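Local coordinates for protein EKC/KEOPS complex subunit PCC1 (Saccharomyces cerevisiae, PDB 4WXA) that serves as the dimerization module of the EKC/KEOPS complex, which is required to form the threonylcarbamoyl group on adenosine 37 of tRNAs that read codons beginning with adenine, at residues T26-V31 with K78-A83; P36-Q41 with L66-S71. All coordinates share one frame; numbering follows the deposited sequence.

Contact 1: T26-V31 with K78-A83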
loop_
_atom_site.group_PDB
_atom_site.type_symbol
_atom_site.label_atom_id
_atom_site.label_comp_id
_atom_site.label_asym_id
_atom_site.label_seq_id
_atom_site.Cartn_x
_atom_site.Cartn_y
_atom_site.Cartn_z
ATOM N N THR A 26 12.373 3.583 14.906
ATOM C CA THR A 26 12.911 2.274 15.236
ATOM C C THR A 26 11.831 1.513 15.902
ATOM O O THR A 26 11.610 0.350 15.617
ATOM C CB THR A 26 14.069 2.393 16.188
ATOM O OG1 THR A 26 15.171 2.828 15.441
ATOM C CG2 THR A 26 14.516 1.054 16.750
ATOM N N ILE A 27 11.126 2.178 16.781
ATOM C CA ILE A 27 10.147 1.483 17.554
ATOM C C ILE A 27 8.977 1.099 16.713
ATOM O O ILE A 27 8.515 -0.035 16.808
ATOM C CB ILE A 27 9.704 2.369 18.695
ATOM C CG1 ILE A 27 10.749 2.238 19.819
ATOM C CG2 ILE A 27 8.335 1.978 19.220
ATOM C CD1 ILE A 27 10.659 3.338 20.855
ATOM N N ALA A 28 8.454 2.068 15.970
ATOM C CA ALA A 28 7.432 1.833 14.934
ATOM C C ALA A 28 7.647 0.547 14.101
ATOM O O ALA A 28 6.763 -0.240 13.941
ATOM C CB ALA A 28 7.413 3.017 13.973
ATOM N N THR A 29 8.845 0.427 13.563
ATOM C CA THR A 29 9.319 -0.702 12.869
ATOM C C THR A 29 9.233 -1.986 13.707
ATOM O O THR A 29 8.733 -2.964 13.264
ATOM C CB THR A 29 10.772 -0.417 12.440
ATOM O OG1 THR A 29 10.751 0.465 11.329
ATOM C CG2 THR A 29 11.436 -1.593 11.947
ATOM N N LYS A 30 9.788 -2.007 14.896
ATOM C CA LYS A 30 9.645 -3.128 15.735
ATOM C C LYS A 30 8.207 -3.544 16.058
ATOM O O LYS A 30 7.906 -4.732 16.228
ATOM C CB LYS A 30 10.396 -2.902 17.044
ATOM C CG LYS A 30 11.906 -2.968 16.923
ATOM C CD LYS A 30 12.513 -3.000 18.337
ATOM C CE LYS A 30 13.996 -2.637 18.408
ATOM N NZ LYS A 30 14.187 -1.622 19.499
ATOM N N VAL A 31 7.337 -2.597 16.228
ATOM C CA VAL A 31 5.979 -2.873 16.675
ATOM C C VAL A 31 5.087 -3.236 15.463
ATOM O O VAL A 31 4.112 -3.962 15.597
ATOM C CB VAL A 31 5.409 -1.647 17.425
ATOM C CG1 VAL A 31 3.910 -1.678 17.492
ATOM C CG2 VAL A 31 5.940 -1.604 18.849
ATOM N N LYS A 78 -1.016 3.908 11.213
ATOM C CA LYS A 78 -1.789 4.970 11.867
ATOM C C LYS A 78 -2.014 4.673 13.316
ATOM O O LYS A 78 -2.014 5.597 14.121
ATOM C CB LYS A 78 -3.131 5.198 11.213
ATOM C CG LYS A 78 -2.981 5.841 9.835
ATOM C CD LYS A 78 -4.285 6.293 9.152
ATOM C CE LYS A 78 -5.308 5.203 8.909
ATOM N NZ LYS A 78 -6.523 5.849 8.311
ATOM N N THR A 79 -2.265 3.407 13.645
ATOM C CA THR A 79 -2.543 3.049 15.045
ATOM C C THR A 79 -1.290 3.318 15.901
ATOM O O THR A 79 -1.364 3.861 16.999
ATOM C CB THR A 79 -2.880 1.567 15.208
ATOM O OG1 THR A 79 -4.069 1.230 14.469
ATOM C CG2 THR A 79 -3.100 1.262 16.696
ATOM N N ILE A 80 -0.142 2.931 15.360
ATOM C CA ILE A 80 1.133 3.154 16.000
ATOM C C ILE A 80 1.420 4.644 16.137
ATOM O O ILE A 80 1.961 5.064 17.168
ATOM C CB ILE A 80 2.286 2.504 15.216
ATOM C CG1 ILE A 80 2.175 0.959 15.223
ATOM C CG2 ILE A 80 3.620 2.866 15.831
ATOM C CD1 ILE A 80 3.065 0.325 14.170
ATOM N N VAL A 81 1.063 5.443 15.136
ATOM C CA VAL A 81 1.180 6.941 15.246
ATOM C C VAL A 81 0.258 7.542 16.302
ATOM O O VAL A 81 0.669 8.411 17.058
ATOM C CB VAL A 81 0.956 7.634 13.882
ATOM C CG1 VAL A 81 0.928 9.135 14.001
ATOM C CG2 VAL A 81 2.065 7.247 12.923
ATOM N N GLU A 82 -0.980 7.076 16.392
ATOM C CA GLU A 82 -1.898 7.542 17.431
ATOM C C GLU A 82 -1.256 7.252 18.805
ATOM O O GLU A 82 -1.106 8.143 19.612
ATOM C CB GLU A 82 -3.264 6.861 17.277
ATOM C CG GLU A 82 -4.438 7.469 18.049
ATOM N N ALA A 83 -0.843 6.010 19.043
ATOM C CA ALA A 83 -0.299 5.590 20.338
ATOM C C ALA A 83 0.894 6.423 20.705
ATOM O O ALA A 83 1.045 6.838 21.824
ATOM C CB ALA A 83 0.127 4.121 20.293
#

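Contact 2: P36-Q41 with L66-S71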
loop_
_atom_site.group_PDB
_atom_site.type_symbol
_atom_site.label_atom_id
_atom_site.label_comp_id
_atom_site.label_asym_id
_atom_site.label_seq_id
_atom_site.Cartn_x
_atom_site.Cartn_y
_atom_site.Cartn_z
ATOM N N PRO A 36 -0.450 -10.433 6.650
ATOM C CA PRO A 36 -1.486 -10.260 5.637
ATOM C C PRO A 36 -2.265 -11.522 5.424
ATOM O O PRO A 36 -1.813 -12.597 5.773
ATOM C CB PRO A 36 -0.675 -9.982 4.369
ATOM C CG PRO A 36 0.719 -9.641 4.830
ATOM C CD PRO A 36 0.887 -10.510 6.031
ATOM N N ILE A 37 -3.443 -11.387 4.839
ATOM C CA ILE A 37 -4.241 -12.551 4.466
ATOM C C ILE A 37 -3.882 -13.005 3.086
ATOM O O ILE A 37 -4.395 -14.011 2.640
ATOM C CB ILE A 37 -5.742 -12.270 4.559
ATOM C CG1 ILE A 37 -6.116 -10.944 3.899
ATOM C CG2 ILE A 37 -6.172 -12.251 6.016
ATOM C CD1 ILE A 37 -7.623 -10.781 3.730
ATOM N N LEU A 38 -2.973 -12.292 2.432
ATOM C CA LEU A 38 -2.636 -12.542 1.057
ATOM C C LEU A 38 -1.520 -13.569 0.864
ATOM O O LEU A 38 -0.568 -13.574 1.602
ATOM C CB LEU A 38 -2.216 -11.232 0.420
ATOM C CG LEU A 38 -3.319 -10.167 0.432
ATOM C CD1 LEU A 38 -2.773 -8.758 0.258
ATOM C CD2 LEU A 38 -4.359 -10.480 -0.663
ATOM N N LYS A 39 -1.624 -14.444 -0.137
ATOM C CA LYS A 39 -0.530 -15.368 -0.381
ATOM C C LYS A 39 0.775 -14.583 -0.506
ATOM O O LYS A 39 0.806 -13.583 -1.190
ATOM C CB LYS A 39 -0.699 -16.134 -1.687
ATOM C CG LYS A 39 -1.996 -16.921 -1.896
ATOM N N PRO A 40 1.878 -15.081 0.083
ATOM C CA PRO A 40 3.219 -14.522 -0.146
ATOM C C PRO A 40 3.674 -14.556 -1.624
ATOM O O PRO A 40 4.454 -13.688 -2.030
ATOM C CB PRO A 40 4.106 -15.438 0.689
ATOM C CG PRO A 40 3.407 -16.739 0.592
ATOM C CD PRO A 40 1.976 -16.354 0.811
ATOM N N GLN A 41 3.196 -15.536 -2.404
ATOM C CA GLN A 41 3.437 -15.576 -3.843
ATOM C C GLN A 41 2.841 -14.341 -4.533
ATOM O O GLN A 41 3.303 -13.996 -5.613
ATOM C CB GLN A 41 2.813 -16.800 -4.523
ATOM C CG GLN A 41 3.263 -18.188 -4.050
ATOM C CD GLN A 41 2.891 -18.544 -2.598
ATOM O OE1 GLN A 41 2.133 -17.844 -1.911
ATOM N NE2 GLN A 41 3.469 -19.628 -2.120
ATOM N N LEU A 66 -2.436 -5.446 -4.443
ATOM C CA LEU A 66 -1.784 -4.281 -3.838
ATOM C C LEU A 66 -2.778 -3.453 -3.032
ATOM O O LEU A 66 -2.506 -3.140 -1.870
ATOM C CB LEU A 66 -1.078 -3.454 -4.905
ATOM C CG LEU A 66 -0.079 -2.418 -4.446
ATOM C CD1 LEU A 66 1.154 -3.082 -3.829
ATOM C CD2 LEU A 66 0.345 -1.571 -5.612
ATOM N N ARG A 67 -3.941 -3.132 -3.605
ATOM C CA ARG A 67 -4.866 -2.197 -2.937
ATOM C C ARG A 67 -5.257 -2.756 -1.574
ATOM O O ARG A 67 -5.183 -2.039 -0.551
ATOM C CB ARG A 67 -6.111 -1.915 -3.776
ATOM C CG ARG A 67 -7.103 -0.913 -3.168
ATOM C CD ARG A 67 -8.497 -0.928 -3.841
ATOM N N VAL A 68 -5.679 -4.022 -1.576
ATOM C CA VAL A 68 -6.015 -4.728 -0.346
ATOM C C VAL A 68 -4.881 -4.684 0.713
ATOM O O VAL A 68 -5.140 -4.448 1.890
ATOM C CB VAL A 68 -6.310 -6.219 -0.624
ATOM C CG1 VAL A 68 -6.467 -7.014 0.672
ATOM C CG2 VAL A 68 -7.559 -6.365 -1.468
ATOM N N GLY A 69 -3.650 -4.945 0.278
ATOM C CA GLY A 69 -2.517 -5.107 1.182
ATOM C C GLY A 69 -2.064 -3.782 1.764
ATOM O O GLY A 69 -1.856 -3.677 2.990
ATOM N N VAL A 70 -1.922 -2.771 0.890
ATOM C CA VAL A 70 -1.434 -1.457 1.312
ATOM C C VAL A 70 -2.333 -0.748 2.283
ATOM O O VAL A 70 -1.852 -0.270 3.286
ATOM C CB VAL A 70 -1.171 -0.573 0.135
ATOM C CG1 VAL A 70 -0.717 0.807 0.580
ATOM C CG2 VAL A 70 -0.084 -1.218 -0.681
ATOM N N SER A 71 -3.628 -0.694 2.007
ATOM C CA SER A 71 -4.552 -0.033 2.904
ATOM C C SER A 71 -4.491 -0.604 4.313
ATOM O O SER A 71 -4.528 0.145 5.314
ATOM C CB SER A 71 -5.973 -0.179 2.426
ATOM O OG SER A 71 -6.775 0.750 3.131
#

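Contact 1: T26-V31 with K78-A83
The backbone carbonyl of Ala28 is the flat group that Ile80 meets. Ile80 CD1 lies 3.7 Å from Ala28 O. The methyl comes up to the oxygen end of the carbonyl and does not stack over its carbon. This is plain van der Waals contact. The same oxygen, one turn from the end of helix 22-31, accepts a weak bond from Val31 N.

Ile80 does most of the touching, and its two branches divide the work. CG2 stands anti to the backbone N and faces the small residue, 4.1 Å from Ala28 CA and 4.2 Å from Ala28 CB. The other branch is extended (chi2 165°), which carries CD1 out to the carbonyl and along Val31. Val31 CG1 is 3.9 Å from Ile80 CG1 and 4.0 Å from Ile80 CD1. The two side chains pass alongside each other, running in opposite directions.

The chain folds as strand, helix, two strands and a long final helix, with an antiparallel sheet in the order 11-18, 53-60, 43-50. This contact joins the short helix to the C-terminal half of the long one. The CA atoms of Ala28 and Ile80 are 6.5 Å apart, a close approach consistent with the small alanine side chain. Phe19, just before helix 22-31, is touched by both Ala28 and Val81. Leu32 adds a further apolar partner to Ile80. Lys78 turns to the GON7 chain and hydrogen-bonds Gln78 and Thr75 of that subunit. Val31 is exposed, with an acetate ion, probably from the crystallisation liquor, about 5 Å from its side chain.

Contact 2: P36-Q41 with L66-S71
Leu38 reaches from the connection between helix 22-31 and strand 43-50 to Val68 and Gly69 on helix 63-88. In this strand-helix-strand-strand-helix fold the connection is irregular, and residues 36-41 pass beside the N-terminal part of the long helix. The contact is apolar and small.

Leu38 carries the loop side of the contact. CG is anti to the carbonyl carbon (chi1 -61°). CD1 is anti to CA (chi2 160°) and leads toward the helix. It comes to rest against bare helix backbone, 3.8 Å from Gly69 CA and 3.9 Å from Gly69 N. Gly69 has no side chain to hold the methyl off, and this allows such a direct approach.

Val68 flanks the same methyl. Its CG1 points to the loop.

Leu38 also packs on Phe43 of strand 43-50, which ties the loop to the sheet as well as to the helix. Leu66 and Val70 point away from the loop. Both touch Phe58 of strand 53-60, and both also meet the GON7 chain, at Tyr8 and Ile81 of that subunit. On the loop side, Val68 CG1 sits by both Leu38 methyls, 4.1 Å from Leu38 CD1 and 4.3 Å from Leu38 CD2.

Helix 63-88 is common to both contacts. Contact 2 uses its N-terminal part and contact 1 a part about three turns further on. Their centres are 20 Å apart and lie on opposite sides of the chain's centre. They do not touch, and their nearest atoms are about 6 Å apart. Along the chain, contact 2 is nested inside the loop that contact 1 closes. Helix 22-31 and the connection after it thus meet the long helix at two separate points. The GON7 chain packs on the long helix near both, reaching residues of 66-71 and 78-83. Gln78 of that subunit spans them, bonding Lys78 and, weakly, Ser71 O.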